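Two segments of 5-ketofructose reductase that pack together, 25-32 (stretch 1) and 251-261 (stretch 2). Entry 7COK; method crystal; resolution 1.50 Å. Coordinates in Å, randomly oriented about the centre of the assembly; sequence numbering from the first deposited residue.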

# COMPACT_ATOMS: atom_id res chain seq x y z
N ALA A 25 7.41 -8.08 -6.51
CA ALA A 25 8.59 -7.67 -7.25
C ALA A 25 8.33 -7.77 -8.75
O ALA A 25 8.69 -6.88 -9.51
CB ALA A 25 9.78 -8.52 -6.84
N MET A 26 7.69 -8.86 -9.16
CA MET A 26 7.38 -9.04 -10.56
C MET A 26 6.49 -7.90 -11.10
O MET A 26 6.79 -7.24 -12.09
CB MET A 26 6.74 -10.40 -10.78
CG MET A 26 6.43 -10.68 -12.23
SD MET A 26 5.49 -12.18 -12.47
CE MET A 26 3.88 -11.74 -11.82
N VAL A 27 5.38 -7.67 -10.42
CA VAL A 27 4.40 -6.72 -10.88
C VAL A 27 4.98 -5.30 -10.82
O VAL A 27 4.80 -4.56 -11.76
CB VAL A 27 3.09 -6.85 -10.06
CG1 VAL A 27 2.13 -5.73 -10.40
CG2 VAL A 27 2.44 -8.20 -10.36
N GLU A 28 5.72 -4.95 -9.77
CA GLU A 28 6.26 -3.59 -9.66
C GLU A 28 7.35 -3.38 -10.69
O GLU A 28 7.49 -2.26 -11.20
CB GLU A 28 6.72 -3.27 -8.24
CG GLU A 28 5.52 -3.06 -7.32
CD GLU A 28 5.88 -2.48 -5.98
OE1 GLU A 28 7.07 -2.56 -5.58
OE2 GLU A 28 4.98 -1.95 -5.30
N ALA A 29 8.07 -4.44 -11.06
CA ALA A 29 9.05 -4.30 -12.14
C ALA A 29 8.34 -3.91 -13.45
O ALA A 29 8.79 -3.02 -14.20
CB ALA A 29 9.86 -5.57 -12.29
N GLY A 30 7.19 -4.53 -13.68
CA GLY A 30 6.31 -4.17 -14.79
C GLY A 30 5.79 -2.75 -14.72
O GLY A 30 5.86 -2.02 -15.70
N TYR A 31 5.29 -2.35 -13.55
CA TYR A 31 4.82 -0.98 -13.36
C TYR A 31 5.93 0.04 -13.68
O TYR A 31 5.69 1.03 -14.38
CB TYR A 31 4.35 -0.74 -11.92
CG TYR A 31 3.04 -1.40 -11.49
CD1 TYR A 31 2.05 -1.76 -12.41
CD2 TYR A 31 2.81 -1.66 -10.14
CE1 TYR A 31 0.86 -2.34 -11.97
CE2 TYR A 31 1.63 -2.24 -9.70
CZ TYR A 31 0.66 -2.58 -10.62
OH TYR A 31 -0.52 -3.19 -10.20
N HIS A 32 7.14 -0.22 -13.19
CA HIS A 32 8.26 0.71 -13.33
C HIS A 32 8.69 0.81 -14.79
O HIS A 32 8.92 1.90 -15.28
CB HIS A 32 9.42 0.28 -12.43
CG HIS A 32 10.59 1.21 -12.48
ND1 HIS A 32 10.61 2.42 -11.83
CD2 HIS A 32 11.78 1.10 -13.12
CE1 HIS A 32 11.77 3.02 -12.05
NE2 HIS A 32 12.50 2.24 -12.83
N MET A 251 4.20 -18.72 -17.36
CA MET A 251 2.78 -18.76 -17.01
C MET A 251 2.46 -17.80 -15.87
O MET A 251 1.44 -17.09 -15.90
CB MET A 251 2.36 -20.18 -16.63
CG MET A 251 2.46 -21.19 -17.73
SD MET A 251 1.87 -22.78 -17.11
CE MET A 251 2.71 -23.90 -18.24
N LEU A 252 3.33 -17.77 -14.87
CA LEU A 252 3.20 -16.79 -13.80
C LEU A 252 3.26 -15.36 -14.33
O LEU A 252 2.47 -14.51 -13.93
CB LEU A 252 4.31 -17.01 -12.77
CG LEU A 252 4.08 -17.85 -11.52
CD1 LEU A 252 5.30 -17.65 -10.64
CD2 LEU A 252 2.81 -17.46 -10.78
N VAL A 253 4.19 -15.09 -15.24
CA VAL A 253 4.27 -13.77 -15.86
C VAL A 253 2.96 -13.43 -16.56
O VAL A 253 2.40 -12.35 -16.36
CB VAL A 253 5.49 -13.68 -16.79
CG1 VAL A 253 5.46 -12.39 -17.61
CG2 VAL A 253 6.76 -13.74 -15.96
N ASN A 254 2.45 -14.37 -17.35
CA ASN A 254 1.17 -14.16 -18.04
C ASN A 254 0.02 -13.88 -17.10
O ASN A 254 -0.85 -13.08 -17.41
CB ASN A 254 0.83 -15.32 -18.98
CG ASN A 254 1.70 -15.31 -20.23
OD1 ASN A 254 2.11 -14.25 -20.70
ND2 ASN A 254 1.96 -16.50 -20.78
N GLN A 255 0.01 -14.57 -15.96
CA GLN A 255 -1.04 -14.37 -14.97
C GLN A 255 -1.00 -12.95 -14.41
O GLN A 255 -2.03 -12.29 -14.23
CB GLN A 255 -0.84 -15.36 -13.85
CG GLN A 255 -1.94 -15.34 -12.82
CD GLN A 255 -2.02 -16.64 -12.04
OE1 GLN A 255 -3.02 -16.87 -11.38
NE2 GLN A 255 -0.97 -17.49 -12.13
N GLY A 256 0.21 -12.46 -14.15
CA GLY A 256 0.39 -11.07 -13.70
C GLY A 256 -0.02 -10.07 -14.75
O GLY A 256 -0.61 -9.03 -14.43
N VAL A 257 0.34 -10.35 -16.01
CA VAL A 257 -0.07 -9.48 -17.13
C VAL A 257 -1.59 -9.40 -17.24
O VAL A 257 -2.16 -8.31 -17.31
CB VAL A 257 0.56 -9.92 -18.47
CG1 VAL A 257 -0.06 -9.17 -19.67
CG2 VAL A 257 2.06 -9.73 -18.44
N ILE A 258 -2.25 -10.57 -17.23
CA ILE A 258 -3.71 -10.62 -17.29
C ILE A 258 -4.37 -9.87 -16.13
O ILE A 258 -5.33 -9.14 -16.37
CB ILE A 258 -4.20 -12.09 -17.40
CG1 ILE A 258 -3.81 -12.69 -18.76
CG2 ILE A 258 -5.71 -12.22 -17.16
CD1 ILE A 258 -3.70 -14.20 -18.73
N GLY A 259 -3.86 -10.06 -14.92
CA GLY A 259 -4.39 -9.40 -13.73
C GLY A 259 -4.31 -7.89 -13.84
O GLY A 259 -5.28 -7.19 -13.54
N VAL A 260 -3.16 -7.38 -14.26
CA VAL A 260 -2.99 -5.94 -14.41
C VAL A 260 -3.82 -5.40 -15.57
O VAL A 260 -4.33 -4.28 -15.48
CB VAL A 260 -1.50 -5.55 -14.49
CG1 VAL A 260 -1.34 -4.06 -14.73
CG2 VAL A 260 -0.79 -5.92 -13.19
N GLU A 261 -3.99 -6.19 -16.64
CA GLU A 261 -4.96 -5.82 -17.67
C GLU A 261 -6.36 -5.64 -17.10
O GLU A 261 -7.03 -4.66 -17.42
CB GLU A 261 -4.96 -6.80 -18.84
CG GLU A 261 -3.72 -6.72 -19.73
CD GLU A 261 -3.68 -7.84 -20.76
OE1 GLU A 261 -4.36 -8.88 -20.62
OE2 GLU A 261 -2.93 -7.66 -21.74

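Both stretches are helical throughout, each a segment of a longer helix, and each is held by the usual i to i+4 backbone hydrogen bonds, such as Tyr-31 N to Val-27 O at 2.9 Å and Val-260 N to Gly-256 O at 3.0 Å. Their axes cross at -59° and come no closer than 10.3 Å. The two stretches bury 237 Å², both sides summed. The backbones are nearest at Val-27 and Gly-256, whose CA atoms lie 6.6 Å apart. No hydrogen bond joins the helices; the contact rests on apolar packing.

Met-26 contributes most to it. Its CB points toward the second helix, and its long, unbranched side chain, with chi1 and chi2 both t and chi3 turned to p, reaches across to lie along the backbone there. SD sits 3.9 Å from Val-253 CA and 4.0 Å from Val-253 CG2, while CE lies 3.8 Å from Leu-252 O and 4.0 Å from Gly-256 CA. The last contact shows how glycine suits its place: an ideal CB on Gly-256 would point toward the first helix and stand 2.7 Å from Met-26 CE, a clash. The bare backbone leaves space for the methionine methyl.

One helical turn beyond Gly-256, Val-260 also directs its CB toward the first helix. Val-260 packs against two residues one turn apart: its CG2 lies 4.0 Å from Val-27 CG1, and its CG1 lies 3.9 Å from Tyr-31 CE1, with CG2 also close to that ring atom at 4.1 Å. The compact, apolar valine suits a place where the short side chain meets both Val-27 and the Tyr-31 ring. The CA-to-CB bond of Tyr-31 points sideways, but the end of its side chain comes nearer, and the ring presents its edge to Val-260 CG1, while its OH is hydrogen-bonded elsewhere in the structure.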